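Local coordinates for protein C2 toxin component I (Clostridium botulinum, PDB 2J3X) that is the enzymatic component of the binary C2 toxin and acts as an ADP-ribosyltransferase, a member of the bacterial exoenzyme toxin family, at residues A[2-14]-A[92-104]. The protein carries 2 engineered substitutions. Sequence-based numbering, arbitrary orientation.
Sequences PIIKEPIDFINKP and NTLDRDAIGYVNF. With SO4 (sulfate ion), chain T; SO4 (sulfate ion), chain P.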
ATOM      1  N   PRO A   2     -14.645 -20.609  32.299  1.00 60.42           N
ATOM      2  CA  PRO A   2     -14.642 -22.056  32.056  1.00 59.97           C
ATOM      3  C   PRO A   2     -13.237 -22.650  32.011  1.00 59.09           C
ATOM      4  O   PRO A   2     -12.818 -23.295  32.959  1.00 59.09           O
ATOM      5  CB  PRO A   2     -15.412 -22.620  33.262  1.00 60.28           C
ATOM      6  CG  PRO A   2     -15.613 -21.461  34.194  1.00 60.52           C
ATOM      7  CD  PRO A   2     -15.617 -20.247  33.335  1.00 60.87           C
ATOM      8  N   ILE A   3     -12.524 -22.440  30.919  1.00 57.95           N
ATOM      9  CA  ILE A   3     -11.225 -23.085  30.729  1.00 56.59           C
ATOM     10  C   ILE A   3     -10.367 -22.200  29.847  1.00 55.44           C
ATOM     11  O   ILE A   3     -10.853 -21.670  28.854  1.00 55.81           O
ATOM     12  CB  ILE A   3     -11.380 -24.429  30.010  1.00 56.76           C
ATOM     13  CG1 ILE A   3     -10.016 -25.075  29.771  1.00 56.59           C
ATOM     14  CG2 ILE A   3     -12.127 -24.232  28.690  1.00 56.99           C
ATOM     15  CD1 ILE A   3     -10.070 -26.567  29.311  1.00 56.81           C
ATOM     16  N   ILE A   4      -9.106 -22.022  30.219  1.00 52.65           N
ATOM     17  CA  ILE A   4      -8.283 -20.961  29.654  1.00 49.90           C
ATOM     18  C   ILE A   4      -8.078 -21.227  28.159  1.00 48.61           C
ATOM     19  O   ILE A   4      -7.730 -22.340  27.784  1.00 48.53           O
ATOM     20  CB  ILE A   4      -6.904 -20.913  30.366  1.00 49.73           C
ATOM     21  CG1 ILE A   4      -7.043 -20.322  31.767  1.00 49.48           C
ATOM     22  CG2 ILE A   4      -5.877 -20.154  29.542  1.00 47.74           C
ATOM     23  CD1 ILE A   4      -5.930 -20.704  32.723  1.00 48.64           C
ATOM     24  N   LYS A   5      -8.278 -20.199  27.325  1.00 46.47           N
ATOM     25  CA  LYS A   5      -8.100 -20.321  25.851  1.00 44.42           C
ATOM     26  C   LYS A   5      -6.749 -19.774  25.343  1.00 41.07           C
ATOM     27  O   LYS A   5      -6.456 -18.580  25.392  1.00 42.00           O
ATOM     28  CB  LYS A   5      -9.280 -19.703  25.067  1.00 45.11           C
ATOM     29  CG  LYS A   5      -9.399 -18.172  25.203  1.00 47.90           C
ATOM     30  CD  LYS A   5      -9.529 -17.758  26.671  1.00 51.65           C
ATOM     31  CE  LYS A   5      -8.645 -16.557  27.022  1.00 54.11           C
ATOM     32  NZ  LYS A   5      -8.235 -16.670  28.458  1.00 54.81           N
ATOM     33  N   GLU A   6      -5.870 -20.653  24.921  1.00 36.94           N
ATOM     34  CA  GLU A   6      -4.577 -20.162  24.497  1.00 33.35           C
ATOM     35  C   GLU A   6      -4.638 -19.868  22.986  1.00 28.40           C
ATOM     36  O   GLU A   6      -5.477 -20.384  22.287  1.00 27.56           O
ATOM     37  CB  GLU A   6      -3.443 -21.122  24.885  1.00 34.17           C
ATOM     38  CG  GLU A   6      -3.261 -21.332  26.406  1.00 37.43           C
ATOM     39  CD  GLU A   6      -2.238 -20.400  27.028  1.00 37.85           C
ATOM     40  OE1 GLU A   6      -2.247 -20.217  28.278  1.00 38.16           O
ATOM     41  OE2 GLU A   6      -1.411 -19.865  26.278  1.00 38.28           O
ATOM     42  N   PRO A   7      -3.748 -19.021  22.513  1.00 25.43           N
ATOM     43  CA  PRO A   7      -3.710 -18.720  21.062  1.00 22.29           C
ATOM     44  C   PRO A   7      -3.254 -19.938  20.233  1.00 20.38           C
ATOM     45  O   PRO A   7      -2.621 -20.888  20.792  1.00 19.56           O
ATOM     46  CB  PRO A   7      -2.684 -17.584  20.960  1.00 22.91           C
ATOM     47  CG  PRO A   7      -1.853 -17.649  22.230  1.00 25.15           C
ATOM     48  CD  PRO A   7      -2.737 -18.272  23.288  1.00 24.83           C
ATOM     49  N   ILE A   8      -3.602 -19.945  18.937  1.00 17.01           N
ATOM     50  CA  ILE A   8      -3.039 -20.902  18.001  1.00 15.48           C
ATOM     51  C   ILE A   8      -1.547 -20.581  17.964  1.00 14.84           C
ATOM     52  O   ILE A   8      -1.148 -19.421  17.683  1.00 13.69           O
ATOM     53  CB  ILE A   8      -3.696 -20.748  16.633  1.00 16.65           C
ATOM     54  CG1 ILE A   8      -5.196 -21.086  16.742  1.00 17.47           C
ATOM     55  CG2 ILE A   8      -2.935 -21.585  15.527  1.00 15.49           C
ATOM     56  CD1 ILE A   8      -6.050 -20.462  15.622  1.00 17.08           C
ATOM     57  N   ASP A   9      -0.696 -21.544  18.332  1.00 12.90           N
ATOM     58  CA  ASP A   9       0.750 -21.236  18.292  1.00 13.67           C
ATOM     59  C   ASP A   9       1.482 -22.555  18.154  1.00 14.46           C
ATOM     60  O   ASP A   9       1.619 -23.293  19.140  1.00 13.77           O
ATOM     61  CB  ASP A   9       1.184 -20.467  19.543  1.00 14.67           C
ATOM     62  CG  ASP A   9       2.647 -20.059  19.518  1.00 16.33           C
ATOM     63  OD1 ASP A   9       3.417 -20.552  18.669  1.00 12.95           O
ATOM     64  OD2 ASP A   9       3.055 -19.239  20.377  1.00 22.24           O
ATOM     65  N   PHE A  10       1.910 -22.843  16.933  1.00 12.45           N
ATOM     66  CA  PHE A  10       2.635 -24.077  16.611  1.00 11.74           C
ATOM     67  C   PHE A  10       4.137 -23.871  16.593  1.00 11.18           C
ATOM     68  O   PHE A  10       4.876 -24.783  16.238  1.00 11.40           O
ATOM     69  CB  PHE A  10       2.115 -24.678  15.301  1.00 11.26           C
ATOM     70  CG  PHE A  10       0.796 -25.337  15.468  1.00 12.16           C
ATOM     71  CD1 PHE A  10       0.719 -26.582  16.115  1.00 14.93           C
ATOM     72  CD2 PHE A  10      -0.399 -24.718  15.038  1.00 13.02           C
ATOM     73  CE1 PHE A  10      -0.522 -27.204  16.351  1.00 10.82           C
ATOM     74  CE2 PHE A  10      -1.658 -25.373  15.287  1.00 12.94           C
ATOM     75  CZ  PHE A  10      -1.681 -26.593  15.917  1.00 12.69           C
ATOM     76  N   ILE A  11       4.613 -22.704  17.044  1.00 11.75           N
ATOM     77  CA  ILE A  11       6.056 -22.503  17.005  1.00 12.05           C
ATOM     78  C   ILE A  11       6.719 -23.399  18.041  1.00 10.52           C
ATOM     79  O   ILE A  11       6.285 -23.419  19.200  1.00 11.44           O
ATOM     80  CB  ILE A  11       6.455 -21.030  17.249  1.00 11.93           C
ATOM     81  CG1 ILE A  11       5.871 -20.182  16.087  1.00 10.62           C
ATOM     82  CG2 ILE A  11       8.001 -20.890  17.368  1.00 14.75           C
ATOM     83  CD1 ILE A  11       5.886 -18.640  16.410  1.00 13.30           C
ATOM     84  N   ASN A  12       7.705 -24.174  17.582  1.00 11.67           N
ATOM     85  CA  ASN A  12       8.420 -25.099  18.461  1.00 12.55           C
ATOM     86  C   ASN A  12       7.617 -26.340  18.853  1.00 13.71           C
ATOM     87  O   ASN A  12       8.030 -27.055  19.730  1.00 13.62           O
ATOM     88  CB  ASN A  12       9.025 -24.396  19.720  1.00 11.68           C
ATOM     89  CG  ASN A  12      10.274 -25.125  20.247  1.00 13.30           C
ATOM     90  OD1 ASN A  12      11.108 -25.582  19.441  1.00 13.88           O
ATOM     91  ND2 ASN A  12      10.417 -25.269  21.569  1.00 13.59           N
ATOM     92  N   LYS A  13       6.503 -26.604  18.161  1.00 13.09           N
ATOM     93  CA  LYS A  13       5.749 -27.856  18.329  1.00 14.46           C
ATOM     94  C   LYS A  13       6.044 -28.790  17.165  1.00 13.30           C
ATOM     95  O   LYS A  13       6.470 -28.334  16.095  1.00 13.54           O
ATOM     96  CB  LYS A  13       4.244 -27.590  18.394  1.00 13.28           C
ATOM     97  CG  LYS A  13       3.848 -26.750  19.628  1.00 15.31           C
ATOM     98  CD  LYS A  13       2.322 -26.672  19.659  1.00 16.99           C
ATOM     99  CE  LYS A  13       1.712 -25.972  20.890  1.00 19.42           C
ATOM    100  NZ  LYS A  13       0.226 -25.503  20.692  1.00 20.49           N
ATOM    101  N   PRO A  14       5.773 -30.094  17.335  1.00 13.26           N
ATOM    102  CA  PRO A  14       6.041 -30.986  16.216  1.00 13.46           C
ATOM    103  C   PRO A  14       5.302 -30.581  14.923  1.00 13.25           C
ATOM    104  O   PRO A  14       4.104 -30.257  14.960  1.00 13.16           O
ATOM    105  CB  PRO A  14       5.531 -32.339  16.721  1.00 12.47           C
ATOM    106  CG  PRO A  14       5.762 -32.249  18.256  1.00 13.59           C
ATOM    107  CD  PRO A  14       5.298 -30.819  18.546  1.00 13.04           C
ATOM    108  N   ASN A  92     -15.194 -17.552   7.317  1.00 19.11           N
ATOM    109  CA  ASN A  92     -14.444 -18.293   8.309  1.00 18.07           C
ATOM    110  C   ASN A  92     -13.697 -17.364   9.233  1.00 18.09           C
ATOM    111  O   ASN A  92     -12.835 -16.630   8.784  1.00 17.73           O
ATOM    112  CB  ASN A  92     -13.474 -19.198   7.547  1.00 18.61           C
ATOM    113  CG  ASN A  92     -13.075 -20.427   8.321  1.00 21.25           C
ATOM    114  OD1 ASN A  92     -13.939 -21.148   8.825  1.00 20.75           O
ATOM    115  ND2 ASN A  92     -11.789 -20.734   8.332  1.00 18.71           N
ATOM    116  N   THR A  93     -14.033 -17.341  10.525  1.00 18.16           N
ATOM    117  CA  THR A  93     -13.427 -16.375  11.430  1.00 18.37           C
ATOM    118  C   THR A  93     -12.727 -17.036  12.619  1.00 19.63           C
ATOM    119  O   THR A  93     -13.247 -18.033  13.175  1.00 19.60           O
ATOM    120  CB  THR A  93     -14.464 -15.396  11.977  1.00 19.72           C
ATOM    121  OG1 THR A  93     -15.544 -16.122  12.581  1.00 19.10           O
ATOM    122  CG2 THR A  93     -15.065 -14.549  10.831  1.00 19.11           C
ATOM    123  N   LEU A  94     -11.600 -16.461  13.054  1.00 17.63           N
ATOM    124  CA  LEU A  94     -10.818 -17.037  14.158  1.00 18.92           C
ATOM    125  C   LEU A  94     -11.596 -17.063  15.467  1.00 20.38           C
ATOM    126  O   LEU A  94     -12.236 -16.067  15.815  1.00 19.86           O
ATOM    127  CB  LEU A  94      -9.546 -16.226  14.399  1.00 16.55           C
ATOM    128  CG  LEU A  94      -8.472 -16.504  13.319  1.00 15.67           C
ATOM    129  CD1 LEU A  94      -7.381 -15.444  13.421  1.00 14.59           C
ATOM    130  CD2 LEU A  94      -7.888 -17.955  13.439  1.00 15.44           C
ATOM    131  N   ASP A  95     -11.521 -18.171  16.209  1.00 22.25           N
ATOM    132  CA  ASP A  95     -12.133 -18.178  17.546  0.50 23.28           C
ATOM    133  C   ASP A  95     -11.081 -17.984  18.642  1.00 23.82           C
ATOM    134  O   ASP A  95     -11.410 -17.835  19.827  1.00 24.03           O
ATOM    135  CB  ASP A  95     -13.005 -19.429  17.760  0.50 24.10           C
ATOM    136  CG  ASP A  95     -12.209 -20.729  17.731  0.50 26.07           C
ATOM    137  OD1 ASP A  95     -10.999 -20.717  17.417  0.50 27.53           O
ATOM    138  OD2 ASP A  95     -12.811 -21.788  18.039  0.50 31.08           O
ATOM    139  N   ARG A  96      -9.816 -17.902  18.227  1.00 22.60           N
ATOM    140  CA  ARG A  96      -8.680 -17.659  19.124  1.00 22.38           C
ATOM    141  C   ARG A  96      -7.701 -16.747  18.356  1.00 19.08           C
ATOM    142  O   ARG A  96      -7.742 -16.731  17.121  1.00 19.12           O
ATOM    143  CB  ARG A  96      -7.936 -18.975  19.423  1.00 23.22           C
ATOM    144  CG  ARG A  96      -8.752 -20.139  19.950  1.00 31.77           C
ATOM    145  CD  ARG A  96      -8.118 -21.445  19.501  1.00 37.40           C
ATOM    146  NE  ARG A  96      -6.888 -21.729  20.240  1.00 45.31           N
ATOM    147  CZ  ARG A  96      -6.160 -22.853  20.151  1.00 46.53           C
ATOM    148  NH1 ARG A  96      -6.506 -23.857  19.322  1.00 47.25           N
ATOM    149  NH2 ARG A  96      -5.064 -22.960  20.893  1.00 45.20           N
ATOM    150  N   ASP A  97      -6.800 -16.071  19.071  1.00 17.32           N
ATOM    151  CA  ASP A  97      -5.707 -15.330  18.412  1.00 15.60           C
ATOM    152  C   ASP A  97      -4.780 -16.350  17.748  1.00 15.10           C
ATOM    153  O   ASP A  97      -4.800 -17.528  18.109  1.00 14.40           O
ATOM    154  CB  ASP A  97      -4.884 -14.560  19.422  1.00 16.03           C
ATOM    155  CG  ASP A  97      -5.590 -13.347  20.021  1.00 17.76           C
ATOM    156  OD1 ASP A  97      -6.756 -13.023  19.673  1.00 18.97           O
ATOM    157  OD2 ASP A  97      -4.907 -12.686  20.835  1.00 21.63           O
ATOM    158  N   ALA A  98      -3.928 -15.912  16.801  1.00 13.53           N
ATOM    159  CA  ALA A  98      -3.025 -16.865  16.152  1.00 12.59           C
ATOM    160  C   ALA A  98      -1.695 -16.154  16.091  1.00 13.55           C
ATOM    161  O   ALA A  98      -1.646 -14.976  15.739  1.00 12.56           O
ATOM    162  CB  ALA A  98      -3.511 -17.212  14.737  1.00 13.04           C
ATOM    163  N   ILE A  99      -0.625 -16.871  16.421  1.00 11.61           N
ATOM    164  CA  ILE A  99       0.717 -16.282  16.397  1.00 12.64           C
ATOM    165  C   ILE A  99       1.480 -16.970  15.251  1.00 12.42           C
ATOM    166  O   ILE A  99       1.438 -18.191  15.111  1.00 13.04           O
ATOM    167  CB  ILE A  99       1.417 -16.558  17.722  1.00 13.54           C
ATOM    168  CG1 ILE A  99       0.665 -15.796  18.851  1.00 16.88           C
ATOM    169  CG2 ILE A  99       2.902 -16.137  17.679  1.00 14.09           C
ATOM    170  CD1 ILE A  99       1.054 -16.270  20.190  1.00 25.80           C
ATOM    171  N   GLY A 100       2.245 -16.198  14.481  1.00 11.28           N
ATOM    172  CA  GLY A 100       3.047 -16.837  13.445  1.00 10.24           C
ATOM    173  C   GLY A 100       3.810 -15.757  12.680  1.00  9.38           C
ATOM    174  O   GLY A 100       3.988 -14.658  13.183  1.00 12.25           O
ATOM    175  N   TYR A 101       4.288 -16.099  11.498  1.00 10.02           N
ATOM    176  CA  TYR A 101       5.269 -15.276  10.794  1.00 10.50           C
ATOM    177  C   TYR A 101       4.620 -14.776   9.522  1.00 10.48           C
ATOM    178  O   TYR A 101       4.171 -15.597   8.679  1.00 10.50           O
ATOM    179  CB  TYR A 101       6.457 -16.118  10.412  1.00 11.13           C
ATOM    180  CG  TYR A 101       7.172 -16.735  11.574  1.00 12.16           C
ATOM    181  CD1 TYR A 101       7.702 -15.929  12.593  1.00 13.25           C
ATOM    182  CD2 TYR A 101       7.308 -18.141  11.669  1.00 13.78           C
ATOM    183  CE1 TYR A 101       8.423 -16.522  13.677  1.00 12.92           C
ATOM    184  CE2 TYR A 101       8.002 -18.738  12.781  1.00 13.92           C
ATOM    185  CZ  TYR A 101       8.540 -17.925  13.755  1.00 14.04           C
ATOM    186  OH  TYR A 101       9.229 -18.459  14.848  1.00 12.19           O
ATOM    187  N   VAL A 102       4.560 -13.461   9.351  1.00 11.41           N
ATOM    188  CA  VAL A 102       3.948 -12.950   8.122  1.00 12.07           C
ATOM    189  C   VAL A 102       4.933 -12.864   6.955  1.00 13.34           C
ATOM    190  O   VAL A 102       6.130 -12.688   7.144  1.00 12.92           O
ATOM    191  CB  VAL A 102       3.222 -11.579   8.343  1.00 13.99           C
ATOM    192  CG1 VAL A 102       1.900 -11.787   9.089  1.00 16.11           C
ATOM    193  CG2 VAL A 102       4.070 -10.595   9.145  1.00 13.34           C
ATOM    194  N   ASN A 103       4.429 -13.008   5.737  1.00 12.83           N
ATOM    195  CA  ASN A 103       5.330 -13.053   4.575  1.00 13.11           C
ATOM    196  C   ASN A 103       5.758 -11.645   4.118  1.00 14.18           C
ATOM    197  O   ASN A 103       5.215 -11.129   3.117  1.00 16.17           O
ATOM    198  CB  ASN A 103       4.732 -13.900   3.464  1.00 13.71           C
ATOM    199  CG  ASN A 103       3.354 -13.426   2.979  1.00 14.97           C
ATOM    200  OD1 ASN A 103       2.509 -12.850   3.717  1.00 14.82           O
ATOM    201  ND2 ASN A 103       3.089 -13.739   1.718  1.00 15.88           N
ATOM    202  N   PHE A 104       6.658 -10.995   4.877  1.00 13.47           N
ATOM    203  CA  PHE A 104       7.317  -9.726   4.420  1.00 14.19           C
ATOM    204  C   PHE A 104       8.785  -9.998   4.218  1.00 14.59           C
ATOM    205  O   PHE A 104       9.443 -10.505   5.158  1.00 17.52           O
ATOM    206  CB  PHE A 104       7.201  -8.563   5.406  1.00 14.90           C
ATOM    207  CG  PHE A 104       5.903  -7.872   5.365  1.00 14.55           C
ATOM    208  CD1 PHE A 104       4.786  -8.390   6.062  1.00 16.12           C
ATOM    209  CD2 PHE A 104       5.795  -6.648   4.721  1.00 17.54           C
ATOM    210  CE1 PHE A 104       3.570  -7.721   6.033  1.00 18.10           C
ATOM    211  CE2 PHE A 104       4.576  -6.007   4.644  1.00 16.65           C
ATOM    212  CZ  PHE A 104       3.465  -6.522   5.303  1.00 16.79           C
TER
HETATM  213  S   SO4 T1450      -9.366 -23.736  16.357  1.00 73.74           S
HETATM  214  O1  SO4 T1450     -10.223 -24.895  16.100  1.00 73.50           O
HETATM  215  O2  SO4 T1450      -9.953 -22.998  17.475  1.00 74.71           O
HETATM  216  O3  SO4 T1450      -8.017 -24.196  16.724  1.00 72.71           O
HETATM  217  O4  SO4 T1450      -9.324 -22.849  15.189  1.00 73.01           O
HETATM  218  S   SO4 P1446       3.602 -15.177  -2.612  1.00 29.28           S
HETATM  219  O1  SO4 P1446       3.007 -16.497  -2.371  1.00 25.55           O
HETATM  220  O2  SO4 P1446       2.647 -14.235  -3.221  1.00 28.64           O
HETATM  221  O3  SO4 P1446       4.059 -14.589  -1.348  1.00 30.54           O
HETATM  222  O4  SO4 P1446       4.676 -15.357  -3.596  1.00 32.57           O
HETATM  223  O   HOH W   1       1.578 -20.847  15.106  1.00 12.54           O
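Arg96 takes hold of the N-terminal segment through the carbonyl of Glu6: its NE (2.8 Å) and NH2 (3.0 Å) both donate to Glu6 O, side-on and within the guanidinium plane. The NE bond runs nearly along the C=O axis, whereas NH2 comes from above the carbonyl plane. A bend at chi3 (73°) turns the guanidinium across Ile8, whose CG1 lies over one face, nearer its edge than its centre. The remaining nitrogen, NH1, donates to O3 of a sulfate, probably from the crystallisation liquor and also bound by Trp21 NE1, so that in this crystal bonds along two edges hold the group's rotation.

Beside this grip Ile8 forms a single beta bridge with Ala98: Ile8 N donates to Asp97 O (2.8 Å) and Ile99 N to Ile8 O (2.9 Å). A water joins Phe10 N to Ile99 O, continuing the link past the bridge. With CG1 beside its own backbone N (chi1 -64°), Ile8 sends CD1 to Leu94 CD2 (3.8 Å), while its CB meets the methyl of Ala98; Trp21 of helix 15-30 also packs on Ile8. Ile99 lies alongside Pro7, CD1 against the ring's CG at 3.8 Å, and the same methyl touches Asp9 OD2. The other carboxylate oxygen, Asp9 OD1, accepts from Ile11 N in an Asx turn. Farther on, the Ile11 and Tyr101 side chains reach toward each other, CD1 resting 3.8 Å from CZ, while the phenol OH hydrogen-bonds Asp153.

Strand 98-102 itself runs between strands 162-168 and 147-150 of a mixed sheet. The single bridge and the Arg96 grip together tie the irregular N-terminal lead-in of helix 15-30 to the start of a central strand in the N-terminal ADP-ribosyltransferase-like fold.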